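Local coordinates for Lin1840 protein (Listeria innocua serovar 6a, PDB 4ZOE), which probably hydrolyses terminal, non-reducing beta-D-glucosyl residues with release of beta-D-glucose, as a beta-glucosidase involved in beta-1,2-glucan metabolism, at residues A[234-239]-A[265-270]; A[373-378]-A[521-526]; A[624-629]-A[676-681]; A[644-649]-A[683-688]. The protein carries 1 engineered substitution. All coordinates share one frame; numbering follows the deposited sequence.

How the contacts relate
From the N terminus, the chain first builds a TIM barrel, in which contact 1 closes a short beta-alpha-beta loop between neighbouring parallel strands. Contact 2 follows in series and closes a much longer loop: residues 521-526 return to pair with 373-378, whose strand 376-380 is outermost in the mixed sheet of the C-terminal alpha/beta domain. Contacts 3 and 4 come last and belong to the fibronectin type III-like domain. Their segments alternate along the chain, so these two loops cross. Contact 3 zips strands within one sheet, whereas contact 4 joins the other sheet to the turn leaving strand 673-680. Contacts 3 and 4 touch in the domain core, with centres about 15 Å apart; contacts 1 and 2 stand separate.

Contact 1: A[234-239]-A[265-270]; sequences VMTAFN and GVLISD
Met235 and Ile268 lie abreast on neighbouring parallel strands of the TIM barrel, 233-236 and 266-268, joined by a beta-alpha-beta crossover through helix 250-260. Their side chains cross obliquely, Met235 CB resting 3.8 Å from Ile268 CG2. On the other face of the sheet, the face of Val234 and Leu267, Leu267 CD1 reaches back to Val234 CG1 at 3.9 Å, and Thr236 CG2 meets Leu267 nearly at right angles. Three interstrand backbone bonds, Val234 N to Val266 O, Ile268 N to Val234 O and Thr236 N to Ile268 O, fix this register.

Beyond the strands the pairing passes to side chains. Asp270 swings its carboxylate over one face of Phe238, the two planes only 15° apart, with OD2 displaced toward the ring rim and 3.3 Å from Phe238 CE2. Asp270 CB lies over the same ring, a CH-pi contact, while Met235 SD packs 3.6 Å from Asp270 CG. Arg572 of the second subunit makes a cation-pi contact with Phe238. Thr236 OG1, set between its own N and carbonyl carbon (chi1 73°), accepts the N-H of Asp270 at 3.2 Å and also bonds Thr247. One water ties the ends together: it accepts from Phe238 N at 2.8 Å and donates to Asp270 OD2 at 2.7 Å.

Contact 2: A[373-378]-A[521-526]; sequences ESAVLL and ALLELW
Different first torsions bring Leu378 and Leu522 together: CG of Leu378 lies opposite its carbonyl carbon (chi1 -64°), that of Leu522 opposite its backbone N (chi1 173°), and the two side chains slant across each other with Leu378 CD1 3.9 Å from Leu522 CD2. Leu378 also lies side by side with Glu524, its CD1 against Glu524 CB. A bend at chi2 (64°) turns the Glu524 carboxylate back on its own segment, where OE1 accepts Trp526 N at 2.9 Å from the anti side and out of the carboxylate plane; OE2 is held by Asn506. Glu524 CG sits over one face of the Trp526 indole, toward its rim; the indole edge meets Ser374 O in plane, 3.9 Å from CD1, and Val376 CG2. Neither Ser374 O nor Trp526 NE1 has a hydrogen-bond partner in the model. On the other face of the sheet, Leu377 and Leu523 cross almost perpendicularly.

Val376 N bonds Glu524 O and Glu524 N bonds Val376 O, each at 2.9 Å, and Leu378 N bonds Leu522 O. Strand 376-380, leaving helix 361-374, thus forms the antiparallel edge of the mixed sheet in the C-terminal alpha/beta domain. Strand 500-505 flanks 521-524 on its other side, helix 532-541 packs against Ala375 and Leu523, and helix 103-108 meets Trp526.

Contact 3: A[624-629]-A[676-681]; sequences LHVEVT and VTFELT
An antiparallel strand pair in the beta-sandwich of the fibronectin type III-like domain joins residues 624-629 to 676-681. Leu624 with Leu680, Val626 with Phe678, and Val628 with Val676 are hydrogen-bonded pairs, each exchanging two backbone bonds. That from Val626 N to Phe678 O is 2.8 Å long and nearly straight at 173°. Between them stand the non-hydrogen-bonded pairs His625 with Glu679 and Glu627 with Thr677, where alpha hydrogens supplement the ladder: Thr677 CA approaches Val626 O at 3.2 Å.

The two faces of the pair differ in character, a worked example of how a sandwich strand sorts its residues. On the inner face, Phe678 turns CG away from its carbonyl carbon (chi1 -62°), and the ring presents its edge to Val628, CE2 meeting CG2 at 4.0 Å. Val626 CB lies against Phe678 CB at 4.2 Å. On the exposed face, His625 and Glu679 run side by side in the same direction, with the imidazole and carboxylate planes 31° apart. Their closest touch is carbon to carbon, His625 CE1 to Glu679 CG at 3.5 Å. The ionisable ends stay farther apart, His625 NE2 being 4.2 Å from Glu679 OE1, and that oxygen bonds Ser623 OG instead. Glu627 CG brushes Thr677 CG2, while its OE2 bonds Ser612.

Strand 607-611 continues the sheet beyond 624-632. The inner face packs on strands 638-648 and 659-668 of the opposing sheet, where Phe678 meets Ile642 and Val644, and Leu680 meets Leu646 and Ala662.

Contact 4: A[644-649]-A[683-688]; sequences VYLQDV and EAFSFY. With MG (magnesium ion), chain C.
Leu646 aims a single methyl at the middle of the Phe685 ring: CD1 stands 3.6 Å from the ring centroid and only 3° off its normal, so that all six ring carbons are almost equally distant from it. This is a CH-pi contact over the ring centre, and the two side chains meet at about a right angle. Leu646 CD1 also lies 3.5 Å from Ala684 O and packs on Ala684 CB. Leu646 reaches this place with an unusual first torsion (chi1 -99°), lying off the common staggered values. His701 meets Phe685 edge-to-face.

Direct hydrogen bonds between the segments are absent; water takes their place. One molecule donates both to Asp648 OD2, at 2.6 Å, and to Phe685 O, at 2.9 Å, joining the end of strand 638-648 to the 3-10 turn that follows strand 673-680. In the fibronectin type III-like beta-sandwich this puts the turn against the end of the strand whose last residue, Asp648, binds the magnesium ion.

The two carboxylate oxygens of Asp648 divide the work. CG lies opposite the backbone N (chi1 -170°), and OD1 binds the magnesium ion at 2.0 Å. Thr650 O and four waters complete six ligands. OD2 stays off the metal, 3.3 Å away, and lies within hydrogen-bonding distance of one of the coordinating waters, which may donate to it; Arg655 is a long, weak ionic partner of it. Phe687 approaches OD2 with CE1 at 3.8 Å, its ring steeply inclined to the carboxylate plane.

Contact 1: A[234-239]-A[265-270]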
# COMPACT_ATOMS: atom_id res chain seq x y z
N VAL A 234 -0.11 6.13 -27.48
CA VAL A 234 -0.03 5.92 -26.03
C VAL A 234 -0.83 6.97 -25.35
O VAL A 234 -0.91 8.10 -25.87
CB VAL A 234 1.45 5.84 -25.58
CG1 VAL A 234 1.52 5.70 -24.07
CG2 VAL A 234 2.14 4.66 -26.26
N MET A 235 -1.45 6.65 -24.20
CA MET A 235 -2.30 7.64 -23.44
C MET A 235 -1.66 7.93 -22.07
O MET A 235 -1.22 6.94 -21.42
CB MET A 235 -3.76 7.17 -23.24
CG MET A 235 -4.62 8.13 -22.44
SD MET A 235 -6.30 7.55 -22.09
CE MET A 235 -7.00 7.75 -23.78
N THR A 236 -1.58 9.19 -21.63
CA THR A 236 -0.99 9.48 -20.29
C THR A 236 -1.91 9.05 -19.08
O THR A 236 -3.14 8.79 -19.30
CB THR A 236 -0.72 10.99 -20.15
OG1 THR A 236 -1.96 11.77 -19.97
CG2 THR A 236 0.10 11.53 -21.41
N ALA A 237 -1.31 8.88 -17.87
CA ALA A 237 -2.09 8.44 -16.78
C ALA A 237 -2.51 9.68 -15.96
O ALA A 237 -1.79 10.69 -15.88
CB ALA A 237 -1.26 7.45 -15.95
N PHE A 238 -3.65 9.59 -15.28
CA PHE A 238 -4.01 10.55 -14.24
C PHE A 238 -3.12 10.73 -12.99
O PHE A 238 -3.18 11.77 -12.38
CB PHE A 238 -5.42 10.26 -13.70
CG PHE A 238 -6.54 10.52 -14.71
CD1 PHE A 238 -6.58 11.69 -15.41
CD2 PHE A 238 -7.54 9.59 -14.89
CE1 PHE A 238 -7.60 11.93 -16.32
CE2 PHE A 238 -8.59 9.80 -15.78
CZ PHE A 238 -8.62 10.97 -16.47
N ASN A 239 -2.37 9.72 -12.65
CA ASN A 239 -1.67 9.66 -11.33
C ASN A 239 -0.33 10.37 -11.45
O ASN A 239 0.22 10.53 -12.59
CB ASN A 239 -1.37 8.24 -10.90
CG ASN A 239 -0.77 7.34 -12.02
OD1 ASN A 239 -1.45 6.95 -13.00
ND2 ASN A 239 0.53 7.02 -11.88
N GLY A 265 4.90 7.85 -31.86
CA GLY A 265 3.53 8.12 -32.22
C GLY A 265 2.92 9.15 -31.32
O GLY A 265 3.59 9.85 -30.54
N VAL A 266 1.63 9.31 -31.49
CA VAL A 266 0.88 10.33 -30.79
C VAL A 266 0.79 9.89 -29.31
O VAL A 266 0.39 8.77 -29.01
CB VAL A 266 -0.52 10.57 -31.38
CG1 VAL A 266 -1.42 11.40 -30.42
CG2 VAL A 266 -0.39 11.23 -32.75
N LEU A 267 1.19 10.81 -28.45
CA LEU A 267 0.90 10.75 -26.98
C LEU A 267 -0.35 11.62 -26.71
O LEU A 267 -0.34 12.84 -26.88
CB LEU A 267 2.14 11.09 -26.16
CG LEU A 267 2.03 11.03 -24.65
CD1 LEU A 267 1.78 9.56 -24.26
CD2 LEU A 267 3.24 11.64 -24.02
N ILE A 268 -1.46 10.97 -26.36
CA ILE A 268 -2.76 11.66 -26.09
C ILE A 268 -2.92 11.71 -24.57
O ILE A 268 -2.48 10.74 -23.86
CB ILE A 268 -4.01 10.88 -26.76
CG1 ILE A 268 -5.32 11.69 -26.60
CG2 ILE A 268 -4.21 9.44 -26.20
CD1 ILE A 268 -6.58 11.06 -27.21
N SER A 269 -3.40 12.83 -24.05
CA SER A 269 -3.78 12.95 -22.67
C SER A 269 -4.94 12.08 -22.35
O SER A 269 -5.78 11.84 -23.19
CB SER A 269 -4.08 14.42 -22.26
OG SER A 269 -5.37 14.89 -22.53
N ASP A 270 -4.99 11.60 -21.11
CA ASP A 270 -6.28 11.09 -20.60
C ASP A 270 -7.26 12.29 -20.50
O ASP A 270 -6.84 13.47 -20.66
CB ASP A 270 -6.12 10.28 -19.30
CG ASP A 270 -7.24 9.29 -19.09
OD1 ASP A 270 -8.36 9.49 -19.63
OD2 ASP A 270 -7.04 8.37 -18.30
O HOH W 1 -5.39 7.63 -16.33

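Contact 2: A[373-378]-A[521-526]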
# COMPACT_ATOMS: atom_id res chain seq x y z
N GLU A 373 -14.14 -19.60 -22.23
CA GLU A 373 -12.71 -19.69 -21.99
C GLU A 373 -12.28 -18.97 -20.69
O GLU A 373 -11.26 -19.35 -20.06
CB GLU A 373 -11.87 -19.07 -23.10
CG GLU A 373 -11.93 -19.79 -24.44
CD GLU A 373 -11.22 -21.11 -24.45
OE1 GLU A 373 -10.16 -21.26 -23.78
OE2 GLU A 373 -11.74 -22.01 -25.14
N SER A 374 -13.08 -18.00 -20.31
CA SER A 374 -12.69 -17.00 -19.29
C SER A 374 -13.26 -17.27 -17.89
O SER A 374 -12.73 -16.71 -16.90
CB SER A 374 -13.13 -15.62 -19.76
OG SER A 374 -12.43 -15.22 -20.95
N ALA A 375 -14.40 -18.01 -17.78
CA ALA A 375 -15.01 -18.27 -16.46
C ALA A 375 -14.04 -19.13 -15.70
O ALA A 375 -13.23 -19.86 -16.26
CB ALA A 375 -16.37 -18.96 -16.53
N VAL A 376 -14.13 -19.02 -14.41
CA VAL A 376 -13.23 -19.79 -13.51
C VAL A 376 -14.10 -20.57 -12.57
O VAL A 376 -14.88 -20.00 -11.84
CB VAL A 376 -12.26 -18.87 -12.72
CG1 VAL A 376 -11.38 -19.78 -11.92
CG2 VAL A 376 -11.44 -17.93 -13.63
N LEU A 377 -13.96 -21.91 -12.61
CA LEU A 377 -14.59 -22.79 -11.68
C LEU A 377 -13.77 -22.83 -10.42
O LEU A 377 -12.64 -23.27 -10.42
CB LEU A 377 -14.72 -24.20 -12.31
CG LEU A 377 -15.48 -25.20 -11.37
CD1 LEU A 377 -16.96 -24.79 -11.23
CD2 LEU A 377 -15.32 -26.59 -11.91
N LEU A 378 -14.35 -22.35 -9.32
CA LEU A 378 -13.61 -22.20 -8.02
C LEU A 378 -13.87 -23.32 -7.07
O LEU A 378 -12.96 -23.69 -6.23
CB LEU A 378 -13.92 -20.81 -7.37
CG LEU A 378 -13.45 -19.55 -8.19
CD1 LEU A 378 -13.91 -18.27 -7.57
CD2 LEU A 378 -11.92 -19.65 -8.24
N ALA A 521 -20.93 -25.69 -5.18
CA ALA A 521 -20.15 -25.28 -6.35
C ALA A 521 -20.14 -23.74 -6.44
O ALA A 521 -21.08 -23.06 -5.98
CB ALA A 521 -20.64 -25.98 -7.67
N LEU A 522 -19.06 -23.20 -6.99
CA LEU A 522 -18.87 -21.75 -7.19
C LEU A 522 -18.23 -21.50 -8.55
O LEU A 522 -17.15 -21.90 -8.74
CB LEU A 522 -18.05 -21.14 -5.98
CG LEU A 522 -17.62 -19.67 -6.12
CD1 LEU A 522 -18.84 -18.73 -6.08
CD2 LEU A 522 -16.66 -19.32 -5.00
N LEU A 523 -18.90 -20.80 -9.43
CA LEU A 523 -18.47 -20.47 -10.79
C LEU A 523 -18.43 -18.93 -10.91
O LEU A 523 -19.41 -18.19 -10.71
CB LEU A 523 -19.41 -21.09 -11.85
CG LEU A 523 -19.04 -20.94 -13.35
CD1 LEU A 523 -17.72 -21.61 -13.64
CD2 LEU A 523 -20.21 -21.53 -14.18
N GLU A 524 -17.22 -18.47 -11.17
CA GLU A 524 -16.90 -17.08 -11.35
C GLU A 524 -17.04 -16.76 -12.86
O GLU A 524 -16.19 -17.14 -13.64
CB GLU A 524 -15.44 -16.80 -10.91
CG GLU A 524 -14.88 -15.43 -11.27
CD GLU A 524 -15.62 -14.28 -10.60
OE1 GLU A 524 -16.72 -13.93 -11.10
OE2 GLU A 524 -15.09 -13.71 -9.60
N LEU A 525 -18.09 -16.07 -13.20
CA LEU A 525 -18.33 -15.69 -14.59
C LEU A 525 -17.85 -14.32 -14.94
O LEU A 525 -17.88 -13.93 -16.15
CB LEU A 525 -19.80 -15.74 -14.82
CG LEU A 525 -20.61 -16.99 -15.09
CD1 LEU A 525 -20.01 -17.93 -16.13
CD2 LEU A 525 -21.15 -17.68 -13.88
N TRP A 526 -17.36 -13.59 -13.93
CA TRP A 526 -17.01 -12.16 -14.09
C TRP A 526 -18.23 -11.44 -14.80
O TRP A 526 -19.44 -11.62 -14.44
CB TRP A 526 -15.69 -12.05 -14.88
CG TRP A 526 -14.55 -12.71 -14.24
CD1 TRP A 526 -13.91 -13.80 -14.65
CD2 TRP A 526 -13.81 -12.21 -13.13
NE1 TRP A 526 -12.84 -14.08 -13.82
CE2 TRP A 526 -12.75 -13.08 -12.90
CE3 TRP A 526 -13.92 -11.06 -12.32
CZ2 TRP A 526 -11.85 -12.89 -11.86
CZ3 TRP A 526 -12.97 -10.86 -11.31
CH2 TRP A 526 -11.97 -11.77 -11.10

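Contact 3: A[624-629]-A[676-681]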
# COMPACT_ATOMS: atom_id res chain seq x y z
N LEU A 624 16.54 -21.94 -21.73
CA LEU A 624 16.16 -23.19 -21.20
C LEU A 624 14.88 -23.68 -21.93
O LEU A 624 13.86 -22.98 -21.98
CB LEU A 624 15.95 -23.09 -19.67
CG LEU A 624 15.44 -24.33 -19.02
CD1 LEU A 624 16.60 -25.27 -18.65
CD2 LEU A 624 14.59 -24.02 -17.79
N HIS A 625 14.96 -24.89 -22.45
CA HIS A 625 13.92 -25.50 -23.24
C HIS A 625 13.19 -26.49 -22.35
O HIS A 625 13.81 -27.38 -21.78
CB HIS A 625 14.53 -26.16 -24.50
CG HIS A 625 14.94 -25.16 -25.55
ND1 HIS A 625 14.04 -24.57 -26.41
CD2 HIS A 625 16.15 -24.64 -25.86
CE1 HIS A 625 14.68 -23.73 -27.20
NE2 HIS A 625 15.96 -23.76 -26.89
N VAL A 626 11.88 -26.27 -22.18
CA VAL A 626 11.05 -27.01 -21.25
C VAL A 626 9.97 -27.72 -22.02
O VAL A 626 9.18 -27.11 -22.75
CB VAL A 626 10.40 -26.08 -20.19
CG1 VAL A 626 9.45 -26.92 -19.33
CG2 VAL A 626 11.46 -25.35 -19.37
N GLU A 627 9.96 -29.04 -21.90
CA GLU A 627 9.04 -29.92 -22.61
C GLU A 627 8.18 -30.62 -21.61
O GLU A 627 8.67 -31.25 -20.65
CB GLU A 627 9.81 -30.97 -23.46
CG GLU A 627 8.89 -31.83 -24.31
CD GLU A 627 9.64 -32.91 -25.07
OE1 GLU A 627 9.70 -32.82 -26.27
OE2 GLU A 627 10.19 -33.82 -24.45
N VAL A 628 6.89 -30.51 -21.81
CA VAL A 628 5.93 -31.03 -20.85
C VAL A 628 4.91 -31.87 -21.65
O VAL A 628 4.43 -31.46 -22.68
CB VAL A 628 5.17 -29.88 -20.15
CG1 VAL A 628 4.11 -30.43 -19.19
CG2 VAL A 628 6.09 -28.89 -19.52
N THR A 629 4.65 -33.08 -21.18
CA THR A 629 3.66 -33.96 -21.79
C THR A 629 2.47 -33.95 -20.90
O THR A 629 2.60 -34.23 -19.75
CB THR A 629 4.19 -35.39 -21.86
OG1 THR A 629 5.36 -35.37 -22.66
CG2 THR A 629 3.17 -36.32 -22.48
N VAL A 676 4.05 -30.25 -25.29
CA VAL A 676 4.23 -28.84 -25.69
C VAL A 676 5.58 -28.49 -25.22
O VAL A 676 6.09 -29.07 -24.25
CB VAL A 676 3.19 -27.80 -25.11
CG1 VAL A 676 1.89 -27.87 -25.85
CG2 VAL A 676 2.95 -28.00 -23.65
N THR A 677 6.15 -27.50 -25.86
CA THR A 677 7.49 -27.08 -25.51
C THR A 677 7.49 -25.61 -25.21
O THR A 677 6.74 -24.86 -25.80
CB THR A 677 8.46 -27.29 -26.68
OG1 THR A 677 7.92 -26.60 -27.82
CG2 THR A 677 8.56 -28.71 -27.01
N PHE A 678 8.37 -25.19 -24.34
CA PHE A 678 8.44 -23.79 -23.96
C PHE A 678 9.92 -23.39 -24.04
O PHE A 678 10.77 -24.13 -23.60
CB PHE A 678 7.95 -23.58 -22.50
CG PHE A 678 6.51 -23.93 -22.23
CD1 PHE A 678 5.48 -23.14 -22.68
CD2 PHE A 678 6.18 -25.09 -21.53
CE1 PHE A 678 4.16 -23.49 -22.39
CE2 PHE A 678 4.88 -25.43 -21.22
CZ PHE A 678 3.85 -24.64 -21.67
N GLU A 679 10.23 -22.22 -24.56
CA GLU A 679 11.60 -21.66 -24.48
C GLU A 679 11.66 -20.50 -23.46
O GLU A 679 11.06 -19.45 -23.67
CB GLU A 679 12.08 -21.13 -25.84
CG GLU A 679 13.54 -20.68 -25.83
CD GLU A 679 14.01 -20.17 -27.15
OE1 GLU A 679 15.15 -19.67 -27.25
OE2 GLU A 679 13.22 -20.27 -28.10
N LEU A 680 12.35 -20.70 -22.35
CA LEU A 680 12.59 -19.58 -21.45
C LEU A 680 13.97 -19.03 -21.87
O LEU A 680 15.02 -19.69 -21.63
CB LEU A 680 12.59 -20.04 -19.99
CG LEU A 680 11.33 -20.83 -19.58
CD1 LEU A 680 11.29 -20.96 -18.07
CD2 LEU A 680 10.08 -20.17 -19.97
N THR A 681 13.95 -17.90 -22.57
CA THR A 681 15.14 -17.23 -22.98
C THR A 681 15.86 -16.67 -21.79
O THR A 681 15.31 -16.52 -20.69
CB THR A 681 14.94 -16.13 -24.03
OG1 THR A 681 14.22 -15.06 -23.46
CG2 THR A 681 14.22 -16.63 -25.26

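Contact 4: A[644-649]-A[683-688]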
# COMPACT_ATOMS: atom_id res chain seq x y z
N VAL A 644 4.49 -22.20 -16.47
CA VAL A 644 5.88 -22.37 -16.09
C VAL A 644 6.34 -21.10 -15.39
O VAL A 644 6.30 -20.03 -15.96
CB VAL A 644 6.80 -22.69 -17.29
CG1 VAL A 644 8.15 -23.04 -16.82
CG2 VAL A 644 6.24 -23.85 -18.15
N TYR A 645 6.89 -21.27 -14.18
CA TYR A 645 7.44 -20.21 -13.38
C TYR A 645 8.93 -20.37 -13.15
O TYR A 645 9.46 -21.48 -13.17
CB TYR A 645 6.71 -20.16 -12.03
CG TYR A 645 5.22 -20.00 -12.07
CD1 TYR A 645 4.39 -21.07 -12.29
CD2 TYR A 645 4.65 -18.77 -11.80
CE1 TYR A 645 3.02 -20.94 -12.29
CE2 TYR A 645 3.28 -18.58 -11.85
CZ TYR A 645 2.46 -19.67 -12.10
OH TYR A 645 1.13 -19.55 -12.08
N LEU A 646 9.61 -19.25 -12.96
CA LEU A 646 11.00 -19.23 -12.62
C LEU A 646 11.20 -18.45 -11.29
O LEU A 646 10.48 -17.49 -11.00
CB LEU A 646 11.77 -18.47 -13.66
CG LEU A 646 12.53 -19.17 -14.78
CD1 LEU A 646 13.61 -18.22 -15.32
CD2 LEU A 646 13.10 -20.53 -14.39
N GLN A 647 12.15 -18.89 -10.48
CA GLN A 647 12.61 -18.23 -9.32
C GLN A 647 14.12 -18.06 -9.37
O GLN A 647 14.84 -19.00 -9.74
CB GLN A 647 12.31 -19.06 -8.07
CG GLN A 647 12.78 -18.39 -6.79
CD GLN A 647 12.59 -19.25 -5.53
OE1 GLN A 647 12.30 -20.45 -5.58
NE2 GLN A 647 12.75 -18.61 -4.39
N ASP A 648 14.60 -16.86 -9.01
CA ASP A 648 15.97 -16.57 -8.86
C ASP A 648 16.28 -16.68 -7.37
O ASP A 648 15.92 -15.82 -6.62
CB ASP A 648 16.26 -15.18 -9.41
CG ASP A 648 17.74 -14.87 -9.53
OD1 ASP A 648 18.62 -15.58 -9.04
OD2 ASP A 648 18.04 -13.82 -10.08
N VAL A 649 16.95 -17.74 -6.96
CA VAL A 649 17.09 -18.04 -5.52
C VAL A 649 17.85 -17.02 -4.70
O VAL A 649 17.42 -16.69 -3.61
CB VAL A 649 17.60 -19.47 -5.30
CG1 VAL A 649 17.80 -19.71 -3.86
CG2 VAL A 649 16.60 -20.44 -5.93
N GLU A 683 16.53 -13.68 -21.18
CA GLU A 683 15.75 -12.58 -20.66
C GLU A 683 14.76 -13.01 -19.50
O GLU A 683 14.46 -12.22 -18.61
CB GLU A 683 15.03 -11.89 -21.84
CG GLU A 683 14.49 -10.53 -21.46
CD GLU A 683 13.17 -10.63 -20.71
OE1 GLU A 683 12.41 -11.65 -20.90
OE2 GLU A 683 12.91 -9.67 -19.93
N ALA A 684 14.29 -14.24 -19.48
CA ALA A 684 13.39 -14.72 -18.40
C ALA A 684 14.12 -14.83 -17.11
O ALA A 684 13.48 -14.83 -16.08
CB ALA A 684 12.79 -16.03 -18.75
N PHE A 685 15.45 -14.90 -17.16
CA PHE A 685 16.36 -15.05 -15.97
C PHE A 685 16.94 -13.74 -15.43
O PHE A 685 17.79 -13.72 -14.48
CB PHE A 685 17.53 -15.98 -16.41
CG PHE A 685 17.14 -17.42 -16.67
CD1 PHE A 685 16.59 -17.82 -17.87
CD2 PHE A 685 17.39 -18.38 -15.72
CE1 PHE A 685 16.24 -19.15 -18.09
CE2 PHE A 685 17.07 -19.71 -15.93
CZ PHE A 685 16.46 -20.09 -17.13
N SER A 686 16.59 -12.68 -16.16
CA SER A 686 17.21 -11.34 -16.04
C SER A 686 16.25 -10.45 -15.21
O SER A 686 15.05 -10.75 -15.05
CB SER A 686 17.41 -10.72 -17.42
OG SER A 686 18.25 -11.57 -18.24
N PHE A 687 16.80 -9.39 -14.66
CA PHE A 687 16.04 -8.51 -13.81
C PHE A 687 16.77 -7.18 -13.75
O PHE A 687 17.92 -7.11 -14.15
CB PHE A 687 15.90 -9.07 -12.38
CG PHE A 687 17.17 -9.13 -11.62
CD1 PHE A 687 18.01 -10.23 -11.79
CD2 PHE A 687 17.52 -8.18 -10.75
CE1 PHE A 687 19.21 -10.31 -11.08
CE2 PHE A 687 18.66 -8.26 -10.00
CZ PHE A 687 19.53 -9.35 -10.18
N TYR A 688 16.09 -6.15 -13.24
CA TYR A 688 16.72 -4.86 -13.02
C TYR A 688 17.46 -4.77 -11.72
O TYR A 688 16.87 -5.01 -10.65
CB TYR A 688 15.69 -3.74 -13.05
CG TYR A 688 15.19 -3.52 -14.43
CD1 TYR A 688 15.89 -2.77 -15.34
CD2 TYR A 688 14.05 -4.14 -14.84
CE1 TYR A 688 15.36 -2.59 -16.66
CE2 TYR A 688 13.55 -4.02 -16.10
CZ TYR A 688 14.22 -3.25 -17.02
OH TYR A 688 13.54 -3.19 -18.22
MG MG C . 20.60 -15.50 -8.78
O HOH W 2 16.33 -13.39 -12.02
O HOH W 3 20.62 -13.55 -9.60
O HOH W 4 22.61 -15.36 -8.34
O HOH W 5 20.39 -17.53 -7.77
O HOH W 6 20.94 -16.37 -10.65